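Local coordinates for NTF2 domain-containing protein (Chaetomium thermophilum, PDB 4X2H) that is of unknown function but has an NTF2-like fold and forms a complex with a second protein, consistent with a role in nuclear transport, at residues Ser27-Asn32 and Ala44-Asn49; Ala34-Ala39 and Arg102-Gln107; Phe153-Asn158 and Tyr173-His178. All coordinates share one frame; numbering follows the deposited sequence.

Interaction 1. Residues Ser27-Asn32 and Ala44-Asn49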
ATOM      1  N   SER B  27     -16.820  -7.919   7.397  1.00 15.55           N
ATOM      2  CA  SER B  27     -17.838  -7.142   6.700  1.00 16.04           C
ATOM      3  C   SER B  27     -17.215  -6.047   5.831  1.00 15.52           C
ATOM      4  O   SER B  27     -17.897  -5.448   4.995  1.00 16.47           O
ATOM      5  CB  SER B  27     -18.816  -6.520   7.697  1.00 18.82           C
ATOM      6  OG  SER B  27     -18.218  -5.448   8.400  1.00 19.78           O
ATOM      7  N   GLY B  28     -15.923  -5.796   6.022  1.00 16.11           N
ATOM      8  CA  GLY B  28     -15.216  -4.790   5.247  1.00 14.36           C
ATOM      9  C   GLY B  28     -14.634  -5.313   3.942  1.00 10.84           C
ATOM     10  O   GLY B  28     -14.005  -4.562   3.198  1.00 10.59           O
ATOM     11  N   TYR B  29     -14.843  -6.599   3.666  1.00 14.85           N
ATOM     12  CA  TYR B  29     -14.314  -7.239   2.457  1.00  8.82           C
ATOM     13  C   TYR B  29     -15.397  -7.442   1.402  1.00 13.06           C
ATOM     14  O   TYR B  29     -16.587  -7.447   1.721  1.00 15.27           O
ATOM     15  CB  TYR B  29     -13.679  -8.580   2.807  1.00 13.53           C
ATOM     16  CG  TYR B  29     -12.429  -8.454   3.640  1.00 12.72           C
ATOM     17  CD1 TYR B  29     -12.505  -8.170   4.998  1.00 12.96           C
ATOM     18  CD2 TYR B  29     -11.171  -8.609   3.072  1.00 10.89           C
ATOM     19  CE1 TYR B  29     -11.373  -8.053   5.765  1.00 14.16           C
ATOM     20  CE2 TYR B  29     -10.024  -8.493   3.842  1.00 10.84           C
ATOM     21  CZ  TYR B  29     -10.137  -8.208   5.184  1.00 14.04           C
ATOM     22  OH  TYR B  29      -9.013  -8.090   5.958  1.00 13.95           O
ATOM     23  N   VAL B  30     -14.986  -7.629   0.148  1.00 12.77           N
ATOM     24  CA  VAL B  30     -15.942  -7.770  -0.948  1.00 13.45           C
ATOM     25  C   VAL B  30     -16.752  -9.063  -0.865  1.00 13.59           C
ATOM     26  O   VAL B  30     -17.857  -9.128  -1.397  1.00 14.51           O
ATOM     27  CB  VAL B  30     -15.247  -7.729  -2.331  1.00 13.50           C
ATOM     28  CG1 VAL B  30     -14.664  -6.341  -2.602  1.00 16.01           C
ATOM     29  CG2 VAL B  30     -14.194  -8.838  -2.453  1.00 14.15           C
ATOM     30  N   ASN B  31     -16.213 -10.078  -0.195  1.00 11.29           N
ATOM     31  CA  ASN B  31     -16.826 -11.409  -0.194  1.00 15.97           C
ATOM     32  C   ASN B  31     -18.296 -11.413   0.215  1.00 19.58           C
ATOM     33  O   ASN B  31     -19.112 -12.100  -0.400  1.00 25.25           O
ATOM     34  CB  ASN B  31     -16.061 -12.356   0.735  1.00 17.02           C
ATOM     35  CG  ASN B  31     -14.622 -12.536   0.323  1.00 17.62           C
ATOM     36  OD1 ASN B  31     -13.929 -11.566   0.015  1.00 15.83           O
ATOM     37  ND2 ASN B  31     -14.162 -13.785   0.306  1.00 18.84           N
ATOM     38  N   ASN B  32     -18.627 -10.649   1.249  1.00 23.00           N
ATOM     39  CA  ASN B  32     -19.980 -10.652   1.798  1.00 32.99           C
ATOM     40  C   ASN B  32     -20.793  -9.448   1.330  1.00 33.14           C
ATOM     41  O   ASN B  32     -21.651  -8.943   2.055  1.00 37.04           O
ATOM     42  CB  ASN B  32     -19.923 -10.693   3.326  1.00 40.64           C
ATOM     43  CG  ASN B  32     -19.206 -11.926   3.845  1.00 46.01           C
ATOM     44  OD1 ASN B  32     -19.256 -12.992   3.230  1.00 46.46           O
ATOM     45  ND2 ASN B  32     -18.526 -11.784   4.978  1.00 48.30           N
ATOM     46  N   ALA B  44     -11.903 -12.007  -1.922  1.00 13.44           N
ATOM     47  CA  ALA B  44     -10.843 -11.064  -1.610  1.00 13.98           C
ATOM     48  C   ALA B  44      -9.538 -11.842  -1.562  1.00 11.53           C
ATOM     49  O   ALA B  44      -9.513 -12.972  -1.077  1.00 11.53           O
ATOM     50  CB  ALA B  44     -11.111 -10.355  -0.291  1.00 14.45           C
ATOM     51  N   ASP B  45      -8.474 -11.261  -2.110  1.00  9.10           N
ATOM     52  CA  ASP B  45      -7.164 -11.893  -2.091  1.00 12.15           C
ATOM     53  C   ASP B  45      -6.427 -11.446  -0.835  1.00  9.57           C
ATOM     54  O   ASP B  45      -6.024 -10.292  -0.727  1.00  9.98           O
ATOM     55  CB  ASP B  45      -6.363 -11.539  -3.342  1.00 13.68           C
ATOM     56  CG  ASP B  45      -5.101 -12.363  -3.469  1.00 18.87           C
ATOM     57  OD1 ASP B  45      -4.178 -12.166  -2.649  1.00 16.66           O
ATOM     58  OD2 ASP B  45      -5.031 -13.209  -4.387  1.00 20.19           O
ATOM     59  N   ILE B  46      -6.259 -12.372   0.104  1.00  8.58           N
ATOM     60  CA  ILE B  46      -5.716 -12.061   1.425  1.00  9.54           C
ATOM     61  C   ILE B  46      -4.432 -12.843   1.685  1.00 11.97           C
ATOM     62  O   ILE B  46      -4.414 -14.071   1.600  1.00 13.82           O
ATOM     63  CB  ILE B  46      -6.729 -12.382   2.542  1.00  8.76           C
ATOM     64  CG1 ILE B  46      -8.056 -11.656   2.286  1.00  9.20           C
ATOM     65  CG2 ILE B  46      -6.174 -11.984   3.901  1.00  9.50           C
ATOM     66  CD1 ILE B  46      -9.181 -12.098   3.199  1.00 11.32           C
ATOM     67  N   THR B  47      -3.366 -12.118   2.007  1.00  8.91           N
ATOM     68  CA  THR B  47      -2.090 -12.724   2.384  1.00 10.72           C
ATOM     69  C   THR B  47      -1.696 -12.184   3.747  1.00 10.02           C
ATOM     70  O   THR B  47      -1.579 -10.978   3.926  1.00 12.56           O
ATOM     71  CB  THR B  47      -0.981 -12.422   1.358  1.00  9.87           C
ATOM     72  OG1 THR B  47      -1.480 -12.645   0.033  1.00 16.93           O
ATOM     73  CG2 THR B  47       0.232 -13.311   1.599  1.00 11.28           C
ATOM     74  N   ILE B  48      -1.502 -13.083   4.710  1.00 13.06           N
ATOM     75  CA  ILE B  48      -1.168 -12.700   6.077  1.00  8.68           C
ATOM     76  C   ILE B  48       0.212 -13.243   6.426  1.00  9.67           C
ATOM     77  O   ILE B  48       0.376 -14.448   6.619  1.00 13.14           O
ATOM     78  CB  ILE B  48      -2.207 -13.232   7.090  1.00 11.44           C
ATOM     79  CG1 ILE B  48      -3.622 -12.770   6.718  1.00 14.99           C
ATOM     80  CG2 ILE B  48      -1.849 -12.798   8.510  1.00 12.70           C
ATOM     81  CD1 ILE B  48      -3.810 -11.257   6.669  1.00 13.89           C
ATOM     82  N   ASN B  49       1.195 -12.348   6.501  1.00  9.67           N
ATOM     83  CA  ASN B  49       2.582 -12.728   6.747  1.00 14.29           C
ATOM     84  C   ASN B  49       3.013 -13.828   5.781  1.00 11.83           C
ATOM     85  O   ASN B  49       3.726 -14.754   6.158  1.00 16.80           O
ATOM     86  CB  ASN B  49       2.775 -13.178   8.197  1.00 12.58           C
ATOM     87  CG  ASN B  49       3.111 -12.032   9.131  1.00 10.27           C
ATOM     88  OD1 ASN B  49       3.405 -10.921   8.695  1.00 11.87           O
ATOM     89  ND2 ASN B  49       3.094 -12.303  10.424  1.00 14.55           N
TER
HETATM   90  O   HOH W   1     -11.275 -14.286   0.466  1.00 14.76           O

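Interaction 2. Residues Ala34-Ala39 and Arg102-Gln107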
ATOM      1  N   ALA B  34     -23.478  -7.929  -1.460  1.00 14.82           N
ATOM      2  CA  ALA B  34     -24.568  -8.416  -2.300  1.00 18.52           C
ATOM      3  C   ALA B  34     -24.296  -8.212  -3.787  1.00 17.21           C
ATOM      4  O   ALA B  34     -24.437  -9.133  -4.590  1.00 16.04           O
ATOM      5  CB  ALA B  34     -25.868  -7.722  -1.911  1.00 19.94           C
ATOM      6  N   THR B  35     -23.909  -6.996  -4.153  1.00 14.94           N
ATOM      7  CA  THR B  35     -23.712  -6.652  -5.554  1.00 14.20           C
ATOM      8  C   THR B  35     -22.488  -7.347  -6.150  1.00 15.86           C
ATOM      9  O   THR B  35     -22.549  -7.876  -7.259  1.00 16.57           O
ATOM     10  CB  THR B  35     -23.586  -5.126  -5.724  1.00 18.70           C
ATOM     11  OG1 THR B  35     -24.881  -4.533  -5.572  1.00 18.27           O
ATOM     12  CG2 THR B  35     -23.035  -4.758  -7.095  1.00 19.53           C
ATOM     13  N   TYR B  36     -21.374  -7.348  -5.427  1.00 13.74           N
ATOM     14  CA  TYR B  36     -20.170  -7.991  -5.939  1.00  8.93           C
ATOM     15  C   TYR B  36     -20.358  -9.501  -6.022  1.00 14.02           C
ATOM     16  O   TYR B  36     -19.810 -10.146  -6.912  1.00 17.96           O
ATOM     17  CB  TYR B  36     -18.963  -7.641  -5.073  1.00 13.84           C
ATOM     18  CG  TYR B  36     -18.393  -6.273  -5.375  1.00 11.37           C
ATOM     19  CD1 TYR B  36     -18.108  -5.890  -6.679  1.00 13.63           C
ATOM     20  CD2 TYR B  36     -18.159  -5.365  -4.363  1.00 12.07           C
ATOM     21  CE1 TYR B  36     -17.588  -4.636  -6.961  1.00 10.62           C
ATOM     22  CE2 TYR B  36     -17.642  -4.109  -4.635  1.00 15.29           C
ATOM     23  CZ  TYR B  36     -17.360  -3.751  -5.932  1.00 12.57           C
ATOM     24  OH  TYR B  36     -16.848  -2.500  -6.193  1.00 13.81           O
ATOM     25  N   THR B  37     -21.154 -10.061  -5.116  1.00 12.08           N
ATOM     26  CA  THR B  37     -21.418 -11.494  -5.131  1.00 15.46           C
ATOM     27  C   THR B  37     -22.262 -11.864  -6.349  1.00 18.84           C
ATOM     28  O   THR B  37     -21.984 -12.855  -7.024  1.00 18.69           O
ATOM     29  CB  THR B  37     -22.126 -11.946  -3.843  1.00 18.78           C
ATOM     30  OG1 THR B  37     -21.235 -11.776  -2.730  1.00 19.57           O
ATOM     31  CG2 THR B  37     -22.537 -13.413  -3.926  1.00 22.98           C
ATOM     32  N   LYS B  38     -23.288 -11.067  -6.631  1.00 17.65           N
ATOM     33  CA  LYS B  38     -24.129 -11.300  -7.804  1.00 17.35           C
ATOM     34  C   LYS B  38     -23.306 -11.154  -9.080  1.00 20.36           C
ATOM     35  O   LYS B  38     -23.514 -11.878 -10.054  1.00 22.80           O
ATOM     36  CB  LYS B  38     -25.313 -10.328  -7.823  1.00 20.33           C
ATOM     37  CG  LYS B  38     -26.323 -10.575  -8.942  1.00 26.95           C
ATOM     38  CD  LYS B  38     -27.230 -11.758  -8.629  1.00 34.75           C
ATOM     39  CE  LYS B  38     -28.164 -12.073  -9.790  1.00 41.35           C
ATOM     40  NZ  LYS B  38     -28.377 -13.541  -9.946  1.00 44.44           N
ATOM     41  N   ALA B  39     -22.370 -10.211  -9.063  1.00 15.39           N
ATOM     42  CA  ALA B  39     -21.534  -9.933 -10.223  1.00 16.00           C
ATOM     43  C   ALA B  39     -20.427 -10.970 -10.396  1.00 16.65           C
ATOM     44  O   ALA B  39     -19.758 -10.997 -11.427  1.00 19.89           O
ATOM     45  CB  ALA B  39     -20.935  -8.540 -10.108  1.00 13.51           C
ATOM     46  N   ARG B 102     -15.504   0.385 -12.789  1.00 15.33           N
ATOM     47  CA  ARG B 102     -16.826   0.079 -13.336  1.00 18.65           C
ATOM     48  C   ARG B 102     -17.357  -1.305 -12.992  1.00 17.06           C
ATOM     49  O   ARG B 102     -18.512  -1.607 -13.301  1.00 14.80           O
ATOM     50  CB  ARG B 102     -16.818   0.191 -14.862  1.00 21.26           C
ATOM     51  CG  ARG B 102     -16.258   1.474 -15.411  1.00 27.81           C
ATOM     52  CD  ARG B 102     -16.670   1.667 -16.858  1.00 36.32           C
ATOM     53  NE  ARG B 102     -16.689   3.079 -17.226  1.00 40.73           N
ATOM     54  CZ  ARG B 102     -17.496   3.611 -18.138  1.00 41.81           C
ATOM     55  NH1 ARG B 102     -18.368   2.853 -18.792  1.00 38.90           N
ATOM     56  NH2 ARG B 102     -17.434   4.909 -18.395  1.00 43.07           N
ATOM     57  N   PHE B 103     -16.541  -2.168 -12.400  1.00 12.67           N
ATOM     58  CA  PHE B 103     -16.993  -3.543 -12.227  1.00 12.12           C
ATOM     59  C   PHE B 103     -18.170  -3.614 -11.263  1.00 15.01           C
ATOM     60  O   PHE B 103     -18.111  -3.093 -10.150  1.00 12.28           O
ATOM     61  CB  PHE B 103     -15.882  -4.468 -11.737  1.00 13.37           C
ATOM     62  CG  PHE B 103     -16.338  -5.888 -11.598  1.00 12.80           C
ATOM     63  CD1 PHE B 103     -16.511  -6.675 -12.726  1.00 16.17           C
ATOM     64  CD2 PHE B 103     -16.653  -6.418 -10.363  1.00 14.68           C
ATOM     65  CE1 PHE B 103     -16.961  -7.975 -12.621  1.00 18.37           C
ATOM     66  CE2 PHE B 103     -17.107  -7.725 -10.247  1.00 16.31           C
ATOM     67  CZ  PHE B 103     -17.259  -8.503 -11.383  1.00 16.95           C
ATOM     68  N   ALA B 104     -19.240  -4.254 -11.732  1.00 19.14           N
ATOM     69  CA  ALA B 104     -20.469  -4.460 -10.968  1.00 19.22           C
ATOM     70  C   ALA B 104     -21.222  -3.152 -10.709  1.00 15.06           C
ATOM     71  O   ALA B 104     -22.190  -3.132  -9.957  1.00 13.64           O
ATOM     72  CB  ALA B 104     -20.161  -5.166  -9.645  1.00 22.32           C
ATOM     73  N   ALA B 105     -20.782  -2.072 -11.345  1.00 14.25           N
ATOM     74  CA  ALA B 105     -21.335  -0.750 -11.087  1.00 17.54           C
ATOM     75  C   ALA B 105     -22.763  -0.609 -11.609  1.00 20.08           C
ATOM     76  O   ALA B 105     -23.042  -0.994 -12.742  1.00 19.31           O
ATOM     77  CB  ALA B 105     -20.452   0.317 -11.716  1.00 18.27           C
ATOM     78  N   PRO B 106     -23.671  -0.057 -10.784  1.00 20.67           N
ATOM     79  CA  PRO B 106     -24.976   0.345 -11.324  1.00 18.76           C
ATOM     80  C   PRO B 106     -24.787   1.353 -12.441  1.00 18.08           C
ATOM     81  O   PRO B 106     -23.947   2.244 -12.313  1.00 15.99           O
ATOM     82  CB  PRO B 106     -25.686   0.979 -10.123  1.00 21.53           C
ATOM     83  CG  PRO B 106     -25.000   0.436  -8.930  1.00 20.68           C
ATOM     84  CD  PRO B 106     -23.576   0.194  -9.335  1.00 21.21           C
ATOM     85  N   GLN B 107     -25.547   1.215 -13.522  1.00 19.09           N
ATOM     86  CA  GLN B 107     -25.383   2.088 -14.669  1.00 16.05           C
ATOM     87  C   GLN B 107     -25.460   3.557 -14.268  1.00 15.75           C
ATOM     88  O   GLN B 107     -24.714   4.388 -14.786  1.00 17.63           O
ATOM     89  CB  GLN B 107     -26.448   1.780 -15.718  1.00 16.07           C
ATOM     90  CG  GLN B 107     -26.296   2.569 -16.993  1.00 20.73           C
ATOM     91  CD  GLN B 107     -27.431   2.303 -17.958  1.00 19.23           C
ATOM     92  OE1 GLN B 107     -28.269   1.434 -17.720  1.00 15.38           O
ATOM     93  NE2 GLN B 107     -27.466   3.052 -19.053  1.00 23.73           N
TER

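Interaction 3. Residues Phe153-Asn158 and Tyr173-His178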
ATOM      1  N   PHE B 153      -3.857  -2.452   1.132  1.00 10.00           N
ATOM      2  CA  PHE B 153      -5.206  -2.810   0.714  1.00 12.46           C
ATOM      3  C   PHE B 153      -5.484  -2.282  -0.671  1.00 13.97           C
ATOM      4  O   PHE B 153      -5.030  -1.192  -1.024  1.00 15.07           O
ATOM      5  CB  PHE B 153      -6.272  -2.225   1.644  1.00 11.68           C
ATOM      6  CG  PHE B 153      -6.125  -2.603   3.085  1.00 12.56           C
ATOM      7  CD1 PHE B 153      -5.389  -1.811   3.945  1.00 11.59           C
ATOM      8  CD2 PHE B 153      -6.770  -3.720   3.591  1.00 12.60           C
ATOM      9  CE1 PHE B 153      -5.282  -2.131   5.273  1.00 11.34           C
ATOM     10  CE2 PHE B 153      -6.660  -4.050   4.920  1.00 10.13           C
ATOM     11  CZ  PHE B 153      -5.917  -3.256   5.767  1.00 11.40           C
ATOM     12  N   ILE B 154      -6.247  -3.042  -1.445  1.00  8.86           N
ATOM     13  CA  ILE B 154      -6.924  -2.475  -2.596  1.00  7.19           C
ATOM     14  C   ILE B 154      -8.399  -2.331  -2.237  1.00  8.31           C
ATOM     15  O   ILE B 154      -9.073  -3.308  -1.903  1.00 10.36           O
ATOM     16  CB  ILE B 154      -6.743  -3.322  -3.862  1.00 11.59           C
ATOM     17  CG1 ILE B 154      -5.270  -3.316  -4.269  1.00 16.52           C
ATOM     18  CG2 ILE B 154      -7.589  -2.757  -4.999  1.00 15.24           C
ATOM     19  CD1 ILE B 154      -4.927  -4.287  -5.375  1.00 20.65           C
ATOM     20  N   LEU B 155      -8.883  -1.097  -2.282  1.00  9.76           N
ATOM     21  CA  LEU B 155     -10.268  -0.805  -1.951  1.00 11.04           C
ATOM     22  C   LEU B 155     -11.082  -0.516  -3.200  1.00 10.55           C
ATOM     23  O   LEU B 155     -10.593   0.145  -4.113  1.00 10.45           O
ATOM     24  CB  LEU B 155     -10.350   0.382  -1.004  1.00 12.76           C
ATOM     25  CG  LEU B 155      -9.626   0.239   0.332  1.00 11.82           C
ATOM     26  CD1 LEU B 155      -9.660   1.566   1.053  1.00 14.76           C
ATOM     27  CD2 LEU B 155     -10.251  -0.858   1.188  1.00 10.13           C
ATOM     28  N   VAL B 156     -12.319  -1.008  -3.226  1.00 11.15           N
ATOM     29  CA  VAL B 156     -13.239  -0.757  -4.340  1.00 10.03           C
ATOM     30  C   VAL B 156     -14.568  -0.212  -3.806  1.00 11.73           C
ATOM     31  O   VAL B 156     -14.888  -0.381  -2.626  1.00 12.11           O
ATOM     32  CB  VAL B 156     -13.488  -2.035  -5.178  1.00 10.31           C
ATOM     33  CG1 VAL B 156     -12.210  -2.476  -5.886  1.00 13.72           C
ATOM     34  CG2 VAL B 156     -14.032  -3.161  -4.314  1.00 11.32           C
ATOM     35  N   PRO B 157     -15.342   0.472  -4.665  1.00 12.79           N
ATOM     36  CA  PRO B 157     -16.612   1.059  -4.224  1.00 12.36           C
ATOM     37  C   PRO B 157     -17.621   0.026  -3.730  1.00 14.87           C
ATOM     38  O   PRO B 157     -17.748  -1.042  -4.331  1.00 17.97           O
ATOM     39  CB  PRO B 157     -17.140   1.745  -5.489  1.00 16.33           C
ATOM     40  CG  PRO B 157     -15.959   1.967  -6.338  1.00 16.80           C
ATOM     41  CD  PRO B 157     -15.026   0.831  -6.057  1.00 11.18           C
ATOM     42  N   ASN B 158     -18.323   0.343  -2.647  1.00 13.28           N
ATOM     43  CA  ASN B 158     -19.474  -0.450  -2.224  1.00 14.00           C
ATOM     44  C   ASN B 158     -20.724   0.113  -2.879  1.00 14.26           C
ATOM     45  O   ASN B 158     -21.284   1.103  -2.409  1.00 16.65           O
ATOM     46  CB  ASN B 158     -19.625  -0.447  -0.700  1.00 16.02           C
ATOM     47  CG  ASN B 158     -20.735  -1.374  -0.220  1.00 15.17           C
ATOM     48  OD1 ASN B 158     -21.557  -1.851  -1.012  1.00 17.66           O
ATOM     49  ND2 ASN B 158     -20.771  -1.625   1.081  1.00 16.50           N
ATOM     50  N   TYR B 173     -16.325   1.831   0.965  1.00 11.14           N
ATOM     51  CA  TYR B 173     -15.365   1.122   0.123  1.00 12.10           C
ATOM     52  C   TYR B 173     -14.942  -0.179   0.787  1.00 15.18           C
ATOM     53  O   TYR B 173     -14.745  -0.230   2.008  1.00 13.84           O
ATOM     54  CB  TYR B 173     -14.156   2.018  -0.172  1.00 13.54           C
ATOM     55  CG  TYR B 173     -14.563   3.245  -0.946  1.00 12.35           C
ATOM     56  CD1 TYR B 173     -15.026   4.380  -0.292  1.00 14.73           C
ATOM     57  CD2 TYR B 173     -14.539   3.252  -2.335  1.00 15.02           C
ATOM     58  CE1 TYR B 173     -15.431   5.498  -1.000  1.00 15.18           C
ATOM     59  CE2 TYR B 173     -14.939   4.363  -3.054  1.00 14.98           C
ATOM     60  CZ  TYR B 173     -15.389   5.480  -2.382  1.00 15.60           C
ATOM     61  OH  TYR B 173     -15.796   6.585  -3.096  1.00 18.82           O
ATOM     62  N   LEU B 174     -14.813  -1.228  -0.022  1.00 11.50           N
ATOM     63  CA  LEU B 174     -14.569  -2.577   0.479  1.00 13.24           C
ATOM     64  C   LEU B 174     -13.197  -3.096   0.075  1.00 10.62           C
ATOM     65  O   LEU B 174     -12.622  -2.644  -0.905  1.00 14.99           O
ATOM     66  CB  LEU B 174     -15.648  -3.525  -0.038  1.00 14.63           C
ATOM     67  CG  LEU B 174     -17.074  -3.153   0.359  1.00 16.89           C
ATOM     68  CD1 LEU B 174     -18.077  -3.945  -0.463  1.00 18.24           C
ATOM     69  CD2 LEU B 174     -17.292  -3.378   1.843  1.00 16.66           C
ATOM     70  N   ILE B 175     -12.685  -4.061   0.830  1.00 10.12           N
ATOM     71  CA  ILE B 175     -11.374  -4.630   0.559  1.00 11.61           C
ATOM     72  C   ILE B 175     -11.454  -5.732  -0.489  1.00  9.14           C
ATOM     73  O   ILE B 175     -12.103  -6.762  -0.278  1.00  9.48           O
ATOM     74  CB  ILE B 175     -10.736  -5.221   1.821  1.00  8.27           C
ATOM     75  CG1 ILE B 175     -10.687  -4.182   2.942  1.00 11.91           C
ATOM     76  CG2 ILE B 175      -9.335  -5.739   1.517  1.00 10.48           C
ATOM     77  CD1 ILE B 175     -10.494  -4.797   4.299  1.00 13.02           C
ATOM     78  N   ALA B 176     -10.771  -5.509  -1.602  1.00 11.25           N
ATOM     79  CA  ALA B 176     -10.665  -6.499  -2.674  1.00 11.05           C
ATOM     80  C   ALA B 176      -9.378  -7.303  -2.548  1.00 12.45           C
ATOM     81  O   ALA B 176      -9.334  -8.480  -2.908  1.00 11.95           O
ATOM     82  CB  ALA B 176     -10.722  -5.819  -4.021  1.00 14.87           C
ATOM     83  N   SER B 177      -8.330  -6.645  -2.063  1.00 10.06           N
ATOM     84  CA  SER B 177      -7.045  -7.291  -1.786  1.00  8.78           C
ATOM     85  C   SER B 177      -6.480  -6.751  -0.487  1.00 12.04           C
ATOM     86  O   SER B 177      -6.712  -5.592  -0.137  1.00 11.69           O
ATOM     87  CB  SER B 177      -6.034  -7.062  -2.916  1.00 13.41           C
ATOM     88  OG  SER B 177      -6.417  -7.713  -4.110  1.00 14.33           O
ATOM     89  N   HIS B 178      -5.723  -7.592   0.208  1.00 10.75           N
ATOM     90  CA  HIS B 178      -5.154  -7.242   1.493  1.00 11.06           C
ATOM     91  C   HIS B 178      -3.887  -8.047   1.706  1.00 11.46           C
ATOM     92  O   HIS B 178      -3.916  -9.270   1.607  1.00 11.50           O
ATOM     93  CB  HIS B 178      -6.157  -7.514   2.615  1.00 10.86           C
ATOM     94  CG  HIS B 178      -5.611  -7.304   3.992  1.00  9.35           C
ATOM     95  ND1 HIS B 178      -6.170  -7.892   5.104  1.00 15.63           N
ATOM     96  CD2 HIS B 178      -4.567  -6.567   4.441  1.00 11.80           C
ATOM     97  CE1 HIS B 178      -5.493  -7.529   6.181  1.00 15.31           C
ATOM     98  NE2 HIS B 178      -4.514  -6.728   5.805  1.00 13.33           N
TER

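Interaction 1. Residues Ser27-Asn32 and Ala44-Asn49
This contact sits in an NTF2-like fold, where the loop of S27-N32 leans on the start of strand 45-48 in the curved sheet. First comes A44. Its backbone N donates to N31 OD1 at 2.8 Å, with an N-H...O angle of 156°, coming from 28° above the plane of the amide carbonyl. The other end of the same amide closes a ring through water: N31 ND2 gives to water 1, and the water gives to A44 O at 2.7 Å. An alanine in place of N31 would lose both the direct and the water-borne link, and would probably let the entry to the strand loosen. A44 CB also lies at the edge of the Y29 ring, 3.8 Å from Y29 CD2, and V30 CG2 stands 4.1 Å from A44 CB. The D45 side chain starts away from the loop, and its OD1 forms a salt bridge with a basic side chain of the other protein. The I46 side chain points to the loop again and crosses that of Y29 at about a right angle, while the hydroxyl of Y29 is hydrogen-bonded to H178 ND1. The touching atoms are I46 CD1 and Y29 CE2, 3.8 Å apart.

Interaction 2. Residues Ala34-Ala39 and Arg102-Gln107
The carbonyl oxygen of F103 is held by one hydrogen bond, from the indole NE1 of W159, and flanked by one ring edge, with Y36 CE1 lying 3.6 Å from F103 O. No hydrogen bond joins the two segments; the rest is van der Waals contact, mostly between carbons, with two backbone carbonyl oxygens touched by carbon as well. R102-A105 form a type II turn, closed by A105 N donating to R102 O at 3.0 Å. At its third position A104 has a positive phi of 68°, and its methyl points at the helix. There it meets Y36 CD1 at 3.7 Å, while A39 CB and A104 CB are only 3.5 Å apart, closer than usual for two carbons and evidence of a tight fit. T35 places CG2 anti to its backbone N, so that T35 CG2 comes within 3.4 Å of A104 O, leaving its hydroxyl to bond D160. F103, with CG anti to its own N (chi1 -178°), crosses Y36 obliquely. The F103 ring offers its edge to Y36, with F103 CD2 4.0 Å from Y36 CE1, and F103 CZ approaches A39 O to 3.5 Å. F103 also stacks on a polar side chain of the other protein. The contact joins the short helix 34-39 to the loop that follows strand 83-96, just where P106 occupies the N-cap position of helix 107-112.

Interaction 3. Residues Phe153-Asn158 and Tyr173-His178
Backbone amides and carbonyls pair these antiparallel strands, with a classic beta bulge where A176 and S177 both face I154. I154 O takes two donors: A176 N at 2.8 Å, nearly along the C=O axis, and, weakly, S177 N at 3.4 Å. I154 N donates to S177 O at 2.9 Å. Beyond the bulge V156 is satisfied on both sides, V156 N giving to L174 O at 2.9 Å and L174 N to V156 O at 2.7 Å. The backbones of F153 and L155 bond instead to L125 and M123, and that of I175 to G28 and V30. The F153 and H178 rings form an offset stack, centroids 4.4 Å apart and planes at 19°, with F153 CE2 over one face of the imidazole. Both H178 nitrogens are engaged, ND1 with Y29 OH and NE2 with D151, whose charge would probably polarise the ring. Y173 OH is hydrogen-bonded to V119 O, and S177 OG to a polar side chain of the other protein. N158 spends its amide on R171 O and D160 N. Strand 122-135 flanks 145-157, and strand 45-48 flanks 173-182. Helix 3-20 packs on the face carrying F153, L155 and I175; on the other face I154 and S177 meet the second protein.

How the interactions relate
Interactions 1 and 3 are buried, their centres about 8 Å apart, and share one sheet: strands 45-48 and 173-182 are neighbours, and D45 O lies 2.9 Å from H178 N. Interaction 2 lies at the surface, about 20 Å from the centre of the chain. The chemistry follows the location. Interaction 3 is a ladder of backbone bonds, interaction 1 uses a side-chain amide and a water to hold a loop to a strand, and interaction 2 relies on methyls and ring edges. Y36 connects interactions 2 and 3, its OH 2.5 Å from P157 O. V30 CG1 and Y36 CD2, 4.0 Å apart, bring interactions 1 and 2 together.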